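Pab-dependent poly(a)-specific ribonuclease subunit PAN2 (PDB 4CZX) probably acts as the catalytic subunit of the PAN2-PAN3 deadenylation complex, shortening mRNA poly(A) tails, and is represented here by its N-terminal WD40 domain. Local coordinates at residues V226-L231 / S235-V240; R250-P253 / A259-V262. All blocks are in the same frame, centred on the assembly; numbering follows the deposited sequence.

Contact 1 (V226-L231 / S235-V240); sequences VKVFDL and SAMNPV
V226 to D230 pairs with V240 to S235 as an antiparallel hairpin, formed by the two outer strands of a four-stranded blade in the WD40 beta-propeller. V226 and V240 form a hydrogen-bonded pair, with V226 N to V240 O at 2.9 Å and the reciprocal V240 N bonded to V226 O. At the other end D230 and S235 repeat this, D230 N reaching S235 O at 2.8 Å. In between, the register slips by one residue: two residues of 226-231 face three of 235-240, and the outer segment bows outward. M237 N still reaches V228 O (2.9 Å), and a water bridges the widened part, accepting from V228 N and donating to M237 O at 2.8 Å. The F229 ring lies against the backbone carbonyl of S235. With CG anti to the backbone N (chi1 -171°), the ring places one face under S235 O, which stands 3.6 Å above the plane of the F229 ring, over its centre. This oxygen thus accepts from D230 N while resting on the ring. W188, on strand 184-189 of the preceding blade, meets the F229 ring with planes at about 45°. With an alanine here the ring is gone, and the S235 carbonyl and W188 would probably both lose their aromatic partner. M237 points toward the 226-231 segment; CG anti to the carbonyl carbon and a nearly extended chi2 bring SD between V228 CG1 and D230 CB, and the bend at chi3 (53°) then turns CE to V228 CG1. The D230 carboxylate instead turns to the hairpin turn, where OD2 takes a hydrogen bond from N233 ND2. Farther along, V228 and V240 meet by single methyls, CG2 to CG2 at 3.8 Å. The SD of M237 lies 3.6 Å from D230 CB.

Contact 2 (R250-P253 / A259-V262); sequences RMHP and AIVV
R250 and I260 are joined by two reciprocal backbone hydrogen bonds, the antiparallel pairing of the two innermost strands of a WD40 propeller blade. I260 N gives the shorter one, 2.7 Å to R250 O with an N-H...O angle of 161°, and R250 N returns one of 3.0 Å to I260 O. R250 O also receives a CA-H...O contact from A259, whose CA lies 3.6 Å from it, so this carbonyl is approached by two hydrogens of the partner strand. H252 is bonded through its backbone to T258. The guanidinium of R250 leads away from I260 and makes salt bridges to acids of other blades: NE to D294 on strand 290-295, and NH1 to D197 on strand 194-200. One arginine therefore ties together the inner strands of three consecutive blades, and two carboxylates would be expected to favour its positive charge. D199, also on strand 194-200, accepts from M251 N. Packing differs on the two faces of the pair. On the face of R250 and I260 both side chains rest against F293 of the next blade, and I260 also touches I268 of its own. I260 sets CG1 beside its backbone N (chi1 -56°), extending CD1 toward the imidazole of H252. ND1 of H252 accepts from R254 N. On the other face M251 coils back, all three torsions near -60°, and packs with F204 and V206 of the preceding blade. Its sulfur comes only loosely up to A259, with M251 SD at 4.4 Å from A259 CB. Closer is the meeting of H252 and I260, where I260 CD1 reaches the H252 ring carbon CD2 at 3.7 Å.

How the contacts relate
Contacts 1 and 2 are antiparallel hairpins at opposite radial positions in two consecutive propeller blades. Contact 1 joins the outer strands of its blade, its centre about 19 Å from the centre of the chain, and is partly buried; contact 2 joins the inner strands of the next, its centre about 12 Å from the chain's, and is buried. The outer pair has a slipped register and a bridging water, whereas the inner one keeps its register and pairs the R250 charge with carboxylates of the two adjacent blades. Their centres lie about 14 Å apart, yet they touch: V226 CG2 packs on V261 CG1 at 3.5 Å. V206, F204 and L273 each meet side chains of both contacts.

Contact 1 (V226-L231 / S235-V240)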
loop_
_atom_site.group_PDB
_atom_site.type_symbol
_atom_site.label_atom_id
_atom_site.label_comp_id
_atom_site.label_asym_id
_atom_site.label_seq_id
_atom_site.Cartn_x
_atom_site.Cartn_y
_atom_site.Cartn_z
ATOM N N VAL A 226 -13.916 47.982 -14.543
ATOM C CA VAL A 226 -14.454 46.821 -15.228
ATOM C C VAL A 226 -14.784 47.235 -16.662
ATOM O O VAL A 226 -15.406 48.280 -16.879
ATOM C CB VAL A 226 -15.714 46.289 -14.522
ATOM C CG1 VAL A 226 -16.408 45.234 -15.383
ATOM C CG2 VAL A 226 -15.359 45.728 -13.163
ATOM N N LYS A 227 -14.345 46.448 -17.640
ATOM C CA LYS A 227 -14.689 46.726 -19.033
ATOM C C LYS A 227 -16.077 46.179 -19.356
ATOM O O LYS A 227 -16.438 45.101 -18.906
ATOM C CB LYS A 227 -13.649 46.136 -19.979
ATOM C CG LYS A 227 -12.363 46.949 -20.062
ATOM C CD LYS A 227 -12.674 48.373 -20.565
ATOM C CE LYS A 227 -11.534 48.938 -21.389
ATOM N NZ LYS A 227 -11.677 48.569 -22.827
ATOM N N VAL A 228 -16.853 46.941 -20.125
ATOM C CA VAL A 228 -18.246 46.586 -20.402
ATOM C C VAL A 228 -18.550 46.599 -21.895
ATOM O O VAL A 228 -18.187 47.538 -22.608
ATOM C CB VAL A 228 -19.225 47.564 -19.691
ATOM C CG1 VAL A 228 -20.691 47.159 -19.930
ATOM C CG2 VAL A 228 -18.906 47.647 -18.201
ATOM N N PHE A 229 -19.246 45.565 -22.356
ATOM C CA PHE A 229 -19.616 45.443 -23.761
ATOM C C PHE A 229 -21.114 45.167 -23.901
ATOM O O PHE A 229 -21.661 44.339 -23.175
ATOM C CB PHE A 229 -18.804 44.327 -24.433
ATOM C CG PHE A 229 -18.969 44.271 -25.926
ATOM C CD1 PHE A 229 -18.131 45.006 -26.750
ATOM C CD2 PHE A 229 -19.948 43.470 -26.505
ATOM C CE1 PHE A 229 -18.268 44.961 -28.123
ATOM C CE2 PHE A 229 -20.095 43.428 -27.884
ATOM C CZ PHE A 229 -19.246 44.183 -28.695
ATOM N N ASP A 230 -21.754 45.872 -24.831
ATOM C CA ASP A 230 -23.183 45.748 -25.107
ATOM C C ASP A 230 -23.426 44.608 -26.084
ATOM O O ASP A 230 -23.122 44.737 -27.263
ATOM C CB ASP A 230 -23.714 47.074 -25.675
ATOM C CG ASP A 230 -25.213 47.048 -26.002
ATOM O OD1 ASP A 230 -25.860 45.973 -26.007
ATOM O OD2 ASP A 230 -25.740 48.146 -26.277
ATOM N N LEU A 231 -23.980 43.499 -25.599
ATOM C CA LEU A 231 -24.164 42.309 -26.429
ATOM C C LEU A 231 -25.370 42.435 -27.351
ATOM O O LEU A 231 -25.419 41.815 -28.415
ATOM C CB LEU A 231 -24.317 41.052 -25.560
ATOM C CG LEU A 231 -23.117 40.114 -25.450
ATOM C CD1 LEU A 231 -23.552 38.734 -24.974
ATOM C CD2 LEU A 231 -22.335 40.028 -26.766
ATOM N N SER A 235 -21.600 46.618 -29.302
ATOM C CA SER A 235 -20.642 47.716 -29.234
ATOM C C SER A 235 -20.142 47.906 -27.807
ATOM O O SER A 235 -20.808 47.516 -26.848
ATOM C CB SER A 235 -21.259 49.023 -29.761
ATOM O OG SER A 235 -22.240 49.523 -28.869
ATOM N N ALA A 236 -18.972 48.516 -27.666
ATOM C CA ALA A 236 -18.405 48.732 -26.344
ATOM C C ALA A 236 -19.213 49.783 -25.596
ATOM O O ALA A 236 -19.825 50.660 -26.202
ATOM C CB ALA A 236 -16.933 49.149 -26.439
ATOM N N MET A 237 -19.220 49.680 -24.274
ATOM C CA MET A 237 -19.861 50.670 -23.422
ATOM C C MET A 237 -18.802 51.366 -22.581
ATOM O O MET A 237 -17.628 50.984 -22.607
ATOM C CB MET A 237 -20.922 50.007 -22.536
ATOM C CG MET A 237 -22.166 49.568 -23.310
ATOM S SD MET A 237 -23.301 48.534 -22.356
ATOM C CE MET A 237 -23.555 49.556 -20.908
ATOM N N ASN A 238 -19.210 52.396 -21.848
ATOM C CA ASN A 238 -18.301 53.065 -20.928
ATOM C C ASN A 238 -17.879 52.090 -19.839
ATOM O O ASN A 238 -18.701 51.321 -19.342
ATOM C CB ASN A 238 -18.949 54.301 -20.300
ATOM C CG ASN A 238 -19.185 55.425 -21.307
ATOM O OD1 ASN A 238 -18.335 55.720 -22.149
ATOM N ND2 ASN A 238 -20.344 56.056 -21.213
ATOM N N PRO A 239 -16.598 52.114 -19.472
ATOM C CA PRO A 239 -16.158 51.226 -18.389
ATOM C C PRO A 239 -16.761 51.642 -17.050
ATOM O O PRO A 239 -17.171 52.796 -16.892
ATOM C CB PRO A 239 -14.636 51.391 -18.396
ATOM C CG PRO A 239 -14.388 52.685 -19.077
ATOM C CD PRO A 239 -15.481 52.853 -20.078
ATOM N N VAL A 240 -16.854 50.702 -16.118
ATOM C CA VAL A 240 -17.267 51.010 -14.757
ATOM C C VAL A 240 -16.048 51.317 -13.891
ATOM O O VAL A 240 -15.215 50.435 -13.637
ATOM C CB VAL A 240 -18.063 49.854 -14.126
ATOM C CG1 VAL A 240 -18.400 50.167 -12.670
ATOM C CG2 VAL A 240 -19.332 49.587 -14.924
HETATM O O HOH W 1 -15.794 49.362 -21.348
#

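Contact 2 (R250-P253 / A259-V262)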
loop_
_atom_site.group_PDB
_atom_site.type_symbol
_atom_site.label_atom_id
_atom_site.label_comp_id
_atom_site.label_asym_id
_atom_site.label_seq_id
_atom_site.Cartn_x
_atom_site.Cartn_y
_atom_site.Cartn_z
ATOM N N ARG A 250 -19.204 39.585 -11.478
ATOM C CA ARG A 250 -20.327 38.740 -11.852
ATOM C C ARG A 250 -21.524 39.621 -12.134
ATOM O O ARG A 250 -21.761 40.592 -11.415
ATOM C CB ARG A 250 -20.680 37.743 -10.745
ATOM C CG ARG A 250 -19.678 36.615 -10.554
ATOM C CD ARG A 250 -19.696 35.659 -11.735
ATOM N NE ARG A 250 -18.795 34.516 -11.545
ATOM C CZ ARG A 250 -17.581 34.421 -12.074
ATOM N NH1 ARG A 250 -17.074 35.414 -12.804
ATOM N NH2 ARG A 250 -16.861 33.335 -11.856
ATOM N N MET A 251 -22.280 39.273 -13.172
ATOM C CA MET A 251 -23.575 39.907 -13.406
ATOM C C MET A 251 -24.545 39.426 -12.342
ATOM O O MET A 251 -24.546 38.244 -11.982
ATOM C CB MET A 251 -24.121 39.572 -14.794
ATOM C CG MET A 251 -23.303 40.153 -15.931
ATOM S SD MET A 251 -23.240 41.955 -15.890
ATOM C CE MET A 251 -24.967 42.416 -16.108
ATOM N N HIS A 252 -25.351 40.346 -11.825
ATOM C CA HIS A 252 -26.382 40.007 -10.862
ATOM C C HIS A 252 -27.509 39.292 -11.602
ATOM O O HIS A 252 -28.030 39.819 -12.584
ATOM C CB HIS A 252 -26.890 41.265 -10.158
ATOM C CG HIS A 252 -27.571 40.994 -8.855
ATOM N ND1 HIS A 252 -28.795 40.364 -8.771
ATOM C CD2 HIS A 252 -27.200 41.270 -7.582
ATOM C CE1 HIS A 252 -29.145 40.256 -7.502
ATOM N NE2 HIS A 252 -28.195 40.800 -6.760
ATOM N N PRO A 253 -27.874 38.083 -11.147
ATOM C CA PRO A 253 -28.859 37.252 -11.856
ATOM C C PRO A 253 -30.286 37.792 -11.776
ATOM O O PRO A 253 -31.134 37.381 -12.580
ATOM C CB PRO A 253 -28.748 35.894 -11.146
ATOM C CG PRO A 253 -28.278 36.230 -9.785
ATOM C CD PRO A 253 -27.352 37.412 -9.944
ATOM N N ALA A 259 -23.812 44.865 -12.050
ATOM C CA ALA A 259 -22.627 44.038 -11.889
ATOM C C ALA A 259 -22.164 44.040 -10.435
ATOM O O ALA A 259 -22.352 45.020 -9.707
ATOM C CB ALA A 259 -21.502 44.524 -12.798
ATOM N N ILE A 260 -21.561 42.931 -10.028
ATOM C CA ILE A 260 -20.996 42.790 -8.700
ATOM C C ILE A 260 -19.483 42.734 -8.845
ATOM O O ILE A 260 -18.965 41.794 -9.418
ATOM C CB ILE A 260 -21.500 41.521 -8.005
ATOM C CG1 ILE A 260 -23.033 41.525 -7.965
ATOM C CG2 ILE A 260 -20.930 41.428 -6.609
ATOM C CD1 ILE A 260 -23.631 40.156 -7.616
ATOM N N VAL A 261 -18.794 43.752 -8.336
ATOM C CA VAL A 261 -17.364 43.924 -8.587
ATOM C C VAL A 261 -16.539 43.790 -7.316
ATOM O O VAL A 261 -16.876 44.380 -6.285
ATOM C CB VAL A 261 -17.082 45.301 -9.213
ATOM C CG1 VAL A 261 -15.625 45.388 -9.658
ATOM C CG2 VAL A 261 -18.032 45.541 -10.372
ATOM N N VAL A 262 -15.444 43.038 -7.397
ATOM C CA VAL A 262 -14.690 42.661 -6.217
ATOM C C VAL A 262 -13.203 42.959 -6.399
ATOM O O VAL A 262 -12.634 42.653 -7.445
ATOM C CB VAL A 262 -14.860 41.149 -5.900
ATOM C CG1 VAL A 262 -14.246 40.814 -4.552
ATOM C CG2 VAL A 262 -16.340 40.755 -5.931
#